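Local coordinates for phosphoacetylglucosamine mutase (Aspergillus lentulus, PDB 5O9X), which catalyses the reversible interconversion of N-acetylglucosamine 6-phosphate and N-acetylglucosamine 1-phosphate, probably by way of a bisphosphorylated sugar intermediate, at residues 175-178 / 184-187; 49-54 / 152-157; 315-320 / 415-420; 238-243 / 430-435. The protein carries 1 engineered substitution. All coordinates share one frame; numbering follows the deposited sequence.

Interaction 1 (175-178 / 184-187); sequences NTLG and GEPT
In the loop that links helix 164-176 to helix 188-202, L177 reaches across to G184, E185 and P186, and a water ties the two sides together. The water gives a hydrogen bond to T176 OG1 (3.1 Å) and a shorter one to the backbone oxygen of G184 (2.6 Å), joining the end of the first helix to the returning chain. Beside this bridge, L177 extends away from its own backbone, its CG anti to the backbone N (chi1 -172°). Its CD1 branch comes within 3.9 Å of G184 O. The same methyl is 4.5 Å from P186 CD, a loose apolar contact at the surface. E185 starts out turned from L177, but its folded side chain brings OE2 to 4.4 Å from L177 CD1. P186 is the centre of an inverse gamma turn, which bends the chain just before T187, the N-cap residue of helix 188-202, whose OG1 accepts from G190 N. The loop is also fastened back to helix 164-176: Y169 OH is hydrogen-bonded to E185 O, P186 lies against C173 and K174, and T176 OG1 is hydrogen-bonded to Y183 N.

Interaction 2 (49-54 / 152-157); sequences LATLRS and TEAEFI
T51, on helix 40-56, and T152, just after helix 138-151, point their hydroxyls at each other tip to tip. The OG1 atoms of T51 and T152 are 2.6 Å apart, a short hydrogen bond in which either hydroxyl could be the donor. The two threonines take different rotamers to get there. In T51, OG1 lies beside the backbone N (chi1 -64°), where it is also hydrogen-bonded to G47 O, one turn back in its own helix. In T152, OG1 sits between the backbone N and the carbonyl carbon (chi1 59°), close enough to A148 O and L149 O for weak bonds. The pair is buried, so these carbonyls matter: besides each other, T51 finds a partner in its own helix and T152 weak ones in the last turn of helix 138-151. The methyl of T51 lies alongside, its CG2 3.7 Å from T152 CB, and A154 CB also lies near, 3.9 Å from T51 OG1. Between T152 and A154, E153 turns its side chain away and takes positive phi (67°) in a Schellman motif, which ends helix 138-151 and leads the chain into strand 155-161. Helix 40-56 thus packs against a helix-to-strand turn beside the edge strand of a mixed five-stranded sheet, as expected in the alpha/beta/alpha domain I of the phosphohexomutase family.

Interaction 3 (315-320 / 415-420); sequences SFIGDL and QALTDL
Two helices of the alpha/beta domain III, 306-324 and 405-420, pack here in a roughly antiparallel way, with L417 wedged among F316, I317 and L320. The axes of the short segments approach to 12.2 Å at 148°, so side chains fill the space between the backbones. L417 uses both of its branches. Its CD1 meets the F316 ring at the edge, near the ring plane, 4.0 Å from F316 CD2 and equally far from CE2. Its CD2 turns to I317, 3.9 Å from I317 CD1. L320 reaches the same leucine more loosely, its CD1 4.4 Å from L417 CD1, while L320 CG lies over one face of the F316 ring, near the rim. F316 and L417 slide past each other in opposite directions. Around this apolar patch, I317 rests on I387 and L417 on F389 of strand 385-389, and L417 also touches L434 of helix 428-442. On the second helix, just past L417, the T418 hydroxyl turns back to its own backbone: OG1 donates to Q415 O over 2.6 Å, at a C=O...donor angle of 131° and tilted 19° from the carbonyl plane, and that oxygen also accepts from D419 N.

Interaction 4 (238-243 / 430-435); sequences LDIKIV and SDMLLV
L238 carries its CG anti to the backbone N (chi1 -178°), and this sends the side chain out to meet L433 on helix 428-442, while M432 leaves that helix at chi1 -165° and then bends at chi2 and chi3 to put its methyl in front of I240. The contact is an apolar strand-to-helix packing between domains II and III: I240 lies on strand 240-243, an outermost strand of a mixed five-stranded sheet, and L238 in the loop leading into it, and the helix passes alongside. L238 and L433 cross at about a right angle, with L238 CD2 4.0 Å from L433 CD2. I240 and M432 instead come tip to tip, I240 CD1 lying 4.1 Å from M432 CE. No hydrogen bond joins the two segments. M432 packs against the sheet of domain II, touching L212 of strand 212-215 and I290 and Y292 of strand 290-295, so the helix is seated against several strands. I240 packs on V214 and on I229 of helix 221-231. On alternate residues of the strand segment the polar side chains pair with each other: K241 NZ and D239 OD1 form a salt bridge with a weak hydrogen bond, 3.3 Å long.

Overall arrangement
Along the chain interaction 2 closes first, interaction 1 follows, and interaction 3 is nested inside the loop that interaction 4 closes. Interactions 1 and 2 have centres about 19 Å apart and are linked through strand 155-161 and the next helix, 164-176; interaction 1 then leads from domain I into domain II. Interactions 3 and 4, centres about 18 Å apart, touch; helices 405-420 and 428-442 follow each other in the chain, and L420 O lies 2.8 Å from S430 OG, a probable hydrogen bond. Interaction 4 joins domain III to the sheet of domain II, while interaction 2, whose centre is about 36 Å from that of interaction 4, stays within domain I. The contacts thus hold together domains of an enzyme whose sugar bisphosphate pocket draws residues from far apart in the chain.

Interaction 1 (175-178 / 184-187)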
loop_
_atom_site.group_PDB
_atom_site.type_symbol
_atom_site.label_atom_id
_atom_site.label_comp_id
_atom_site.label_asym_id
_atom_site.label_seq_id
_atom_site.Cartn_x
_atom_site.Cartn_y
_atom_site.Cartn_z
ATOM N N ASN A 175 0.005 18.133 -10.341
ATOM C CA ASN A 175 -0.005 19.243 -9.387
ATOM C C ASN A 175 1.364 19.927 -9.242
ATOM O O ASN A 175 1.475 20.915 -8.528
ATOM C CB ASN A 175 -0.536 18.800 -8.034
ATOM C CG ASN A 175 -2.039 18.544 -8.062
ATOM O OD1 ASN A 175 -2.501 17.529 -7.529
ATOM N ND2 ASN A 175 -2.789 19.416 -8.687
ATOM N N THR A 176 2.398 19.366 -9.868
ATOM C CA THR A 176 3.734 19.906 -9.731
ATOM C C THR A 176 4.327 20.313 -11.076
ATOM O O THR A 176 5.461 20.827 -11.107
ATOM C CB THR A 176 4.710 18.940 -9.024
ATOM O OG1 THR A 176 4.873 17.764 -9.841
ATOM C CG2 THR A 176 4.267 18.617 -7.573
ATOM N N LEU A 177 3.586 20.083 -12.166
ATOM C CA LEU A 177 4.136 20.245 -13.496
ATOM C C LEU A 177 4.520 21.749 -13.613
ATOM O O LEU A 177 3.782 22.603 -13.104
ATOM C CB LEU A 177 3.123 19.794 -14.565
ATOM C CG LEU A 177 3.584 19.720 -16.021
ATOM C CD1 LEU A 177 4.674 18.673 -16.297
ATOM C CD2 LEU A 177 2.387 19.539 -16.955
ATOM N N GLY A 178 5.721 22.020 -14.145
ATOM C CA GLY A 178 6.189 23.380 -14.443
ATOM C C GLY A 178 6.652 24.177 -13.238
ATOM O O GLY A 178 6.744 25.391 -13.321
ATOM N N GLY A 184 7.406 14.695 -12.763
ATOM C CA GLY A 184 7.469 13.934 -14.013
ATOM C C GLY A 184 6.380 14.384 -14.959
ATOM O O GLY A 184 5.543 15.257 -14.581
ATOM N N GLU A 185 6.357 13.777 -16.154
ATOM C CA GLU A 185 5.246 13.909 -17.091
ATOM C C GLU A 185 4.052 13.073 -16.587
ATOM O O GLU A 185 4.244 11.911 -16.226
ATOM C CB GLU A 185 5.636 13.361 -18.488
ATOM C CG GLU A 185 6.664 14.143 -19.333
ATOM C CD GLU A 185 6.423 15.659 -19.380
ATOM O OE1 GLU A 185 5.316 16.080 -19.810
ATOM O OE2 GLU A 185 7.356 16.405 -18.946
ATOM N N PRO A 186 2.821 13.627 -16.621
ATOM C CA PRO A 186 1.642 12.998 -15.949
ATOM C C PRO A 186 0.940 11.974 -16.810
ATOM O O PRO A 186 -0.267 12.024 -17.014
ATOM C CB PRO A 186 0.749 14.195 -15.674
ATOM C CG PRO A 186 1.031 15.136 -16.845
ATOM C CD PRO A 186 2.454 14.910 -17.275
ATOM N N THR A 187 1.709 11.019 -17.335
ATOM C CA THR A 187 1.189 9.996 -18.203
ATOM C C THR A 187 1.851 8.691 -17.817
ATOM O O THR A 187 2.918 8.631 -17.131
ATOM C CB THR A 187 1.565 10.240 -19.677
ATOM O OG1 THR A 187 2.995 10.168 -19.729
ATOM C CG2 THR A 187 1.086 11.673 -20.187
HETATM O O HOH W 1 5.356 17.114 -12.798
#

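Interaction 2 (49-54 / 152-157)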
loop_
_atom_site.group_PDB
_atom_site.type_symbol
_atom_site.label_atom_id
_atom_site.label_comp_id
_atom_site.label_asym_id
_atom_site.label_seq_id
_atom_site.Cartn_x
_atom_site.Cartn_y
_atom_site.Cartn_z
ATOM N N LEU A 49 -17.540 14.284 -3.034
ATOM C CA LEU A 49 -16.432 14.599 -2.134
ATOM C C LEU A 49 -15.149 15.054 -2.855
ATOM O O LEU A 49 -14.536 16.033 -2.433
ATOM C CB LEU A 49 -16.130 13.423 -1.229
ATOM C CG LEU A 49 -15.179 13.913 -0.122
ATOM C CD1 LEU A 49 -15.881 14.783 0.914
ATOM C CD2 LEU A 49 -14.530 12.757 0.548
ATOM N N ALA A 50 -14.764 14.340 -3.928
ATOM C CA ALA A 50 -13.591 14.695 -4.708
ATOM C C ALA A 50 -13.736 16.130 -5.235
ATOM O O ALA A 50 -12.747 16.850 -5.280
ATOM C CB ALA A 50 -13.360 13.710 -5.904
ATOM N N THR A 51 -14.924 16.493 -5.675
ATOM C CA THR A 51 -15.175 17.879 -6.199
ATOM C C THR A 51 -14.910 18.915 -5.049
ATOM O O THR A 51 -14.148 19.870 -5.216
ATOM C CB THR A 51 -16.622 18.065 -6.707
ATOM O OG1 THR A 51 -16.884 17.217 -7.827
ATOM C CG2 THR A 51 -16.863 19.538 -7.183
ATOM N N LEU A 52 -15.492 18.653 -3.875
ATOM C CA LEU A 52 -15.299 19.526 -2.725
ATOM C C LEU A 52 -13.853 19.611 -2.305
ATOM O O LEU A 52 -13.384 20.707 -1.905
ATOM C CB LEU A 52 -16.166 19.085 -1.531
ATOM C CG LEU A 52 -17.692 19.231 -1.756
ATOM C CD1 LEU A 52 -18.423 18.870 -0.475
ATOM C CD2 LEU A 52 -18.125 20.642 -2.204
ATOM N N ARG A 53 -13.127 18.487 -2.387
ATOM C CA ARG A 53 -11.744 18.473 -1.941
ATOM C C ARG A 53 -10.927 19.320 -2.848
ATOM O O ARG A 53 -10.091 20.118 -2.388
ATOM C CB ARG A 53 -11.127 17.017 -1.859
ATOM C CG ARG A 53 -9.684 16.968 -1.352
ATOM C CD ARG A 53 -9.606 17.464 0.077
ATOM N NE ARG A 53 -8.300 17.260 0.664
ATOM C CZ ARG A 53 -7.819 17.935 1.684
ATOM N NH1 ARG A 53 -8.514 18.976 2.202
ATOM N NH2 ARG A 53 -6.642 17.585 2.160
ATOM N N SER A 54 -11.147 19.143 -4.145
ATOM C CA SER A 54 -10.348 19.861 -5.123
ATOM C C SER A 54 -10.595 21.368 -4.964
ATOM O O SER A 54 -9.623 22.148 -4.930
ATOM C CB SER A 54 -10.765 19.446 -6.527
ATOM O OG SER A 54 -9.979 20.136 -7.461
ATOM N N THR A 152 -21.439 18.008 -10.836
ATOM C CA THR A 152 -20.869 19.035 -10.024
ATOM C C THR A 152 -20.010 19.910 -10.903
ATOM O O THR A 152 -19.439 20.848 -10.403
ATOM C CB THR A 152 -19.985 18.461 -8.867
ATOM O OG1 THR A 152 -18.930 17.664 -9.424
ATOM C CG2 THR A 152 -20.778 17.610 -7.945
ATOM N N GLU A 153 -19.923 19.608 -12.199
ATOM C CA GLU A 153 -19.174 20.428 -13.188
ATOM C C GLU A 153 -17.646 20.413 -12.947
ATOM O O GLU A 153 -16.917 21.378 -13.255
ATOM C CB GLU A 153 -19.720 21.893 -13.266
ATOM C CG GLU A 153 -21.183 21.980 -13.670
ATOM C CD GLU A 153 -21.780 23.394 -13.526
ATOM O OE1 GLU A 153 -21.047 24.363 -13.247
ATOM O OE2 GLU A 153 -23.020 23.529 -13.638
ATOM N N ALA A 154 -17.141 19.320 -12.381
ATOM C CA ALA A 154 -15.705 19.211 -12.251
ATOM C C ALA A 154 -15.149 19.000 -13.688
ATOM O O ALA A 154 -15.843 18.414 -14.546
ATOM C CB ALA A 154 -15.353 18.002 -11.335
ATOM N N GLU A 155 -13.927 19.476 -13.944
ATOM C CA GLU A 155 -13.082 19.009 -15.042
ATOM C C GLU A 155 -12.550 17.624 -14.615
ATOM O O GLU A 155 -12.090 17.474 -13.454
ATOM C CB GLU A 155 -11.877 19.925 -15.158
ATOM C CG GLU A 155 -10.936 19.687 -16.316
ATOM C CD GLU A 155 -9.826 20.740 -16.350
ATOM O OE1 GLU A 155 -9.916 21.799 -15.661
ATOM O OE2 GLU A 155 -8.844 20.512 -17.089
ATOM N N PHE A 156 -12.559 16.644 -15.527
ATOM C CA PHE A 156 -12.097 15.258 -15.138
ATOM C C PHE A 156 -11.443 14.521 -16.279
ATOM O O PHE A 156 -11.730 14.820 -17.442
ATOM C CB PHE A 156 -13.185 14.383 -14.455
ATOM C CG PHE A 156 -14.400 14.127 -15.280
ATOM C CD1 PHE A 156 -14.511 12.966 -16.097
ATOM C CD2 PHE A 156 -15.485 15.009 -15.206
ATOM C CE1 PHE A 156 -15.671 12.706 -16.809
ATOM C CE2 PHE A 156 -16.672 14.734 -15.913
ATOM C CZ PHE A 156 -16.741 13.592 -16.735
ATOM N N ILE A 157 -10.512 13.618 -15.934
ATOM C CA ILE A 157 -9.764 12.823 -16.929
ATOM C C ILE A 157 -9.865 11.369 -16.487
ATOM O O ILE A 157 -9.639 11.088 -15.308
ATOM C CB ILE A 157 -8.293 13.225 -16.992
ATOM C CG1 ILE A 157 -8.165 14.677 -17.550
ATOM C CG2 ILE A 157 -7.478 12.234 -17.820
ATOM C CD1 ILE A 157 -6.794 15.238 -17.296
#

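Interaction 3 (315-320 / 415-420)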
loop_
_atom_site.group_PDB
_atom_site.type_symbol
_atom_site.label_atom_id
_atom_site.label_comp_id
_atom_site.label_asym_id
_atom_site.label_seq_id
_atom_site.Cartn_x
_atom_site.Cartn_y
_atom_site.Cartn_z
ATOM N N SER A 315 19.356 -1.246 5.934
ATOM C CA SER A 315 20.778 -1.630 5.983
ATOM C C SER A 315 21.529 -0.937 4.814
ATOM O O SER A 315 22.590 -0.360 5.022
ATOM C CB SER A 315 20.856 -3.148 5.822
ATOM O OG SER A 315 22.118 -3.571 5.395
ATOM N N PHE A 316 21.027 -1.076 3.585
ATOM C CA PHE A 316 21.684 -0.486 2.423
ATOM C C PHE A 316 21.843 1.037 2.584
ATOM O O PHE A 316 22.921 1.584 2.418
ATOM C CB PHE A 316 20.881 -0.771 1.160
ATOM C CG PHE A 316 21.602 -0.383 -0.101
ATOM C CD1 PHE A 316 22.907 -0.863 -0.341
ATOM C CD2 PHE A 316 21.000 0.459 -1.018
ATOM C CE1 PHE A 316 23.576 -0.487 -1.520
ATOM C CE2 PHE A 316 21.634 0.791 -2.217
ATOM C CZ PHE A 316 22.921 0.295 -2.458
ATOM N N ILE A 317 20.776 1.738 2.901
ATOM C CA ILE A 317 20.842 3.174 3.058
ATOM C C ILE A 317 21.849 3.638 4.144
ATOM O O ILE A 317 22.573 4.661 3.977
ATOM C CB ILE A 317 19.435 3.842 3.226
ATOM C CG1 ILE A 317 18.610 3.601 1.946
ATOM C CG2 ILE A 317 19.563 5.359 3.608
ATOM C CD1 ILE A 317 17.090 3.871 2.115
ATOM N N GLY A 318 21.865 2.926 5.269
ATOM C CA GLY A 318 22.832 3.172 6.307
ATOM C C GLY A 318 24.249 2.981 5.855
ATOM O O GLY A 318 25.093 3.821 6.200
ATOM N N ASP A 319 24.539 1.901 5.118
ATOM C CA ASP A 319 25.882 1.709 4.581
ATOM C C ASP A 319 26.223 2.811 3.548
ATOM O O ASP A 319 27.378 3.283 3.535
ATOM C CB ASP A 319 26.037 0.333 3.901
ATOM C CG ASP A 319 25.950 -0.830 4.893
ATOM O OD1 ASP A 319 26.035 -0.650 6.158
ATOM O OD2 ASP A 319 25.883 -1.955 4.361
ATOM N N LEU A 320 25.285 3.229 2.691
ATOM C CA LEU A 320 25.601 4.286 1.731
ATOM C C LEU A 320 25.855 5.635 2.419
ATOM O O LEU A 320 26.794 6.323 2.037
ATOM C CB LEU A 320 24.467 4.536 0.706
ATOM C CG LEU A 320 24.293 3.473 -0.369
ATOM C CD1 LEU A 320 23.058 3.854 -1.255
ATOM C CD2 LEU A 320 25.574 3.213 -1.216
ATOM N N GLN A 415 21.384 9.521 -4.221
ATOM C CA GLN A 415 20.569 10.494 -4.967
ATOM C C GLN A 415 19.660 9.772 -5.937
ATOM O O GLN A 415 18.464 10.084 -6.030
ATOM C CB GLN A 415 21.482 11.484 -5.782
ATOM C CG GLN A 415 22.425 12.344 -4.928
ATOM C CD GLN A 415 23.534 13.055 -5.765
ATOM O OE1 GLN A 415 23.759 12.717 -6.945
ATOM N NE2 GLN A 415 24.194 14.062 -5.157
ATOM N N ALA A 416 20.212 8.770 -6.638
ATOM C CA ALA A 416 19.413 8.006 -7.575
ATOM C C ALA A 416 18.214 7.260 -6.822
ATOM O O ALA A 416 17.068 7.180 -7.332
ATOM C CB ALA A 416 20.303 7.000 -8.313
ATOM N N LEU A 417 18.525 6.718 -5.646
ATOM C CA LEU A 417 17.537 5.995 -4.825
ATOM C C LEU A 417 16.353 6.932 -4.490
ATOM O O LEU A 417 15.197 6.528 -4.524
ATOM C CB LEU A 417 18.301 5.460 -3.595
ATOM C CG LEU A 417 17.678 4.557 -2.550
ATOM C CD1 LEU A 417 18.734 3.540 -2.090
ATOM C CD2 LEU A 417 17.353 5.528 -1.433
ATOM N N THR A 418 16.628 8.205 -4.205
ATOM C CA THR A 418 15.583 9.118 -3.883
ATOM C C THR A 418 14.741 9.387 -5.127
ATOM O O THR A 418 13.583 9.753 -4.984
ATOM C CB THR A 418 16.074 10.505 -3.310
ATOM O OG1 THR A 418 16.818 11.213 -4.313
ATOM C CG2 THR A 418 16.935 10.362 -2.003
ATOM N N ASP A 419 15.289 9.240 -6.340
ATOM C CA ASP A 419 14.382 9.362 -7.523
ATOM C C ASP A 419 13.666 8.070 -7.902
ATOM O O ASP A 419 12.659 8.075 -8.627
ATOM C CB ASP A 419 15.146 9.845 -8.758
ATOM C CG ASP A 419 15.512 11.291 -8.641
ATOM O OD1 ASP A 419 14.680 12.111 -8.155
ATOM O OD2 ASP A 419 16.658 11.564 -8.956
ATOM N N LEU A 420 14.232 6.953 -7.467
ATOM C CA LEU A 420 13.645 5.646 -7.768
ATOM C C LEU A 420 12.433 5.417 -6.806
ATOM O O LEU A 420 11.394 4.905 -7.241
ATOM C CB LEU A 420 14.670 4.529 -7.633
ATOM C CG LEU A 420 14.196 3.064 -7.868
ATOM C CD1 LEU A 420 13.917 2.810 -9.367
ATOM C CD2 LEU A 420 15.181 1.981 -7.422
#

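Interaction 4 (238-243 / 430-435)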
loop_
_atom_site.group_PDB
_atom_site.type_symbol
_atom_site.label_atom_id
_atom_site.label_comp_id
_atom_site.label_asym_id
_atom_site.label_seq_id
_atom_site.Cartn_x
_atom_site.Cartn_y
_atom_site.Cartn_z
ATOM N N LEU A 238 19.199 -7.644 -15.223
ATOM C CA LEU A 238 17.854 -7.974 -14.752
ATOM C C LEU A 238 17.131 -8.732 -15.876
ATOM O O LEU A 238 16.985 -8.240 -16.994
ATOM C CB LEU A 238 17.113 -6.712 -14.388
ATOM C CG LEU A 238 15.702 -6.936 -13.831
ATOM C CD1 LEU A 238 15.794 -7.703 -12.532
ATOM C CD2 LEU A 238 15.059 -5.590 -13.555
ATOM N N ASP A 239 16.617 -9.885 -15.523
ATOM C CA ASP A 239 15.964 -10.799 -16.375
ATOM C C ASP A 239 14.591 -11.173 -15.712
ATOM O O ASP A 239 14.526 -12.125 -14.946
ATOM C CB ASP A 239 16.893 -12.016 -16.342
ATOM C CG ASP A 239 16.457 -13.162 -17.268
ATOM O OD1 ASP A 239 15.565 -12.945 -18.133
ATOM O OD2 ASP A 239 17.037 -14.293 -17.101
ATOM N N ILE A 240 13.508 -10.472 -16.034
ATOM C CA ILE A 240 12.192 -10.719 -15.374
ATOM C C ILE A 240 11.375 -11.687 -16.187
ATOM O O ILE A 240 11.204 -11.501 -17.433
ATOM C CB ILE A 240 11.383 -9.400 -15.206
ATOM C CG1 ILE A 240 12.060 -8.487 -14.174
ATOM C CG2 ILE A 240 9.885 -9.691 -14.772
ATOM C CD1 ILE A 240 11.572 -7.032 -14.088
ATOM N N LYS A 241 10.794 -12.667 -15.506
ATOM C CA LYS A 241 9.800 -13.500 -16.107
ATOM C C LYS A 241 8.481 -13.162 -15.423
ATOM O O LYS A 241 8.473 -13.021 -14.179
ATOM C CB LYS A 241 10.122 -14.967 -15.874
ATOM C CG LYS A 241 11.580 -15.323 -16.149
ATOM C CD LYS A 241 11.904 -15.535 -17.619
ATOM C CE LYS A 241 13.411 -15.761 -17.897
ATOM N NZ LYS A 241 13.766 -15.462 -19.338
ATOM N N ILE A 242 7.379 -13.076 -16.193
ATOM C CA ILE A 242 6.076 -12.694 -15.642
ATOM C C ILE A 242 5.258 -13.925 -15.659
ATOM O O ILE A 242 5.284 -14.666 -16.673
ATOM C CB ILE A 242 5.407 -11.574 -16.506
ATOM C CG1 ILE A 242 6.159 -10.230 -16.212
ATOM C CG2 ILE A 242 3.897 -11.448 -16.157
ATOM C CD1 ILE A 242 5.738 -9.054 -17.132
ATOM N N VAL A 243 4.603 -14.250 -14.548
ATOM C CA VAL A 243 3.607 -15.331 -14.507
ATOM C C VAL A 243 2.310 -14.747 -13.942
ATOM O O VAL A 243 2.380 -13.696 -13.221
ATOM C CB VAL A 243 4.038 -16.638 -13.700
ATOM C CG1 VAL A 243 5.251 -17.326 -14.371
ATOM C CG2 VAL A 243 4.367 -16.368 -12.181
ATOM N N SER A 430 8.272 -0.198 -8.107
ATOM C CA SER A 430 9.482 0.594 -7.779
ATOM C C SER A 430 10.256 -0.080 -6.605
ATOM O O SER A 430 11.479 -0.178 -6.637
ATOM C CB SER A 430 8.973 2.032 -7.431
ATOM O OG SER A 430 9.840 2.699 -6.557
ATOM N N ASP A 431 9.523 -0.575 -5.595
ATOM C CA ASP A 431 10.110 -1.397 -4.502
ATOM C C ASP A 431 10.792 -2.663 -5.024
ATOM O O ASP A 431 11.874 -3.044 -4.551
ATOM C CB ASP A 431 9.096 -1.786 -3.459
ATOM C CG ASP A 431 8.549 -0.607 -2.673
ATOM O OD1 ASP A 431 9.144 0.497 -2.623
ATOM O OD2 ASP A 431 7.454 -0.815 -2.059
ATOM N N MET A 432 10.190 -3.323 -5.988
ATOM C CA MET A 432 10.872 -4.452 -6.632
ATOM C C MET A 432 12.225 -4.009 -7.272
ATOM O O MET A 432 13.252 -4.668 -7.061
ATOM C CB MET A 432 9.973 -4.953 -7.702
ATOM C CG MET A 432 10.247 -6.294 -8.287
ATOM S SD MET A 432 10.005 -6.183 -10.095
ATOM C CE MET A 432 11.762 -5.607 -10.225
ATOM N N LEU A 433 12.242 -2.882 -8.030
ATOM C CA LEU A 433 13.537 -2.479 -8.626
ATOM C C LEU A 433 14.539 -2.109 -7.494
ATOM O O LEU A 433 15.753 -2.315 -7.608
ATOM C CB LEU A 433 13.329 -1.226 -9.542
ATOM C CG LEU A 433 12.455 -1.497 -10.816
ATOM C CD1 LEU A 433 12.168 -0.165 -11.546
ATOM C CD2 LEU A 433 13.142 -2.520 -11.752
ATOM N N LEU A 434 14.029 -1.462 -6.442
ATOM C CA LEU A 434 14.858 -1.177 -5.265
ATOM C C LEU A 434 15.533 -2.427 -4.699
ATOM O O LEU A 434 16.780 -2.458 -4.533
ATOM C CB LEU A 434 14.033 -0.502 -4.182
ATOM C CG LEU A 434 14.680 -0.274 -2.782
ATOM C CD1 LEU A 434 15.795 0.727 -2.867
ATOM C CD2 LEU A 434 13.647 0.144 -1.758
ATOM N N VAL A 435 14.755 -3.449 -4.456
ATOM C CA VAL A 435 15.303 -4.715 -3.934
ATOM C C VAL A 435 16.336 -5.324 -4.907
ATOM O O VAL A 435 17.464 -5.712 -4.505
ATOM C CB VAL A 435 14.184 -5.740 -3.703
ATOM C CG1 VAL A 435 14.770 -7.114 -3.442
ATOM C CG2 VAL A 435 13.324 -5.299 -2.493
#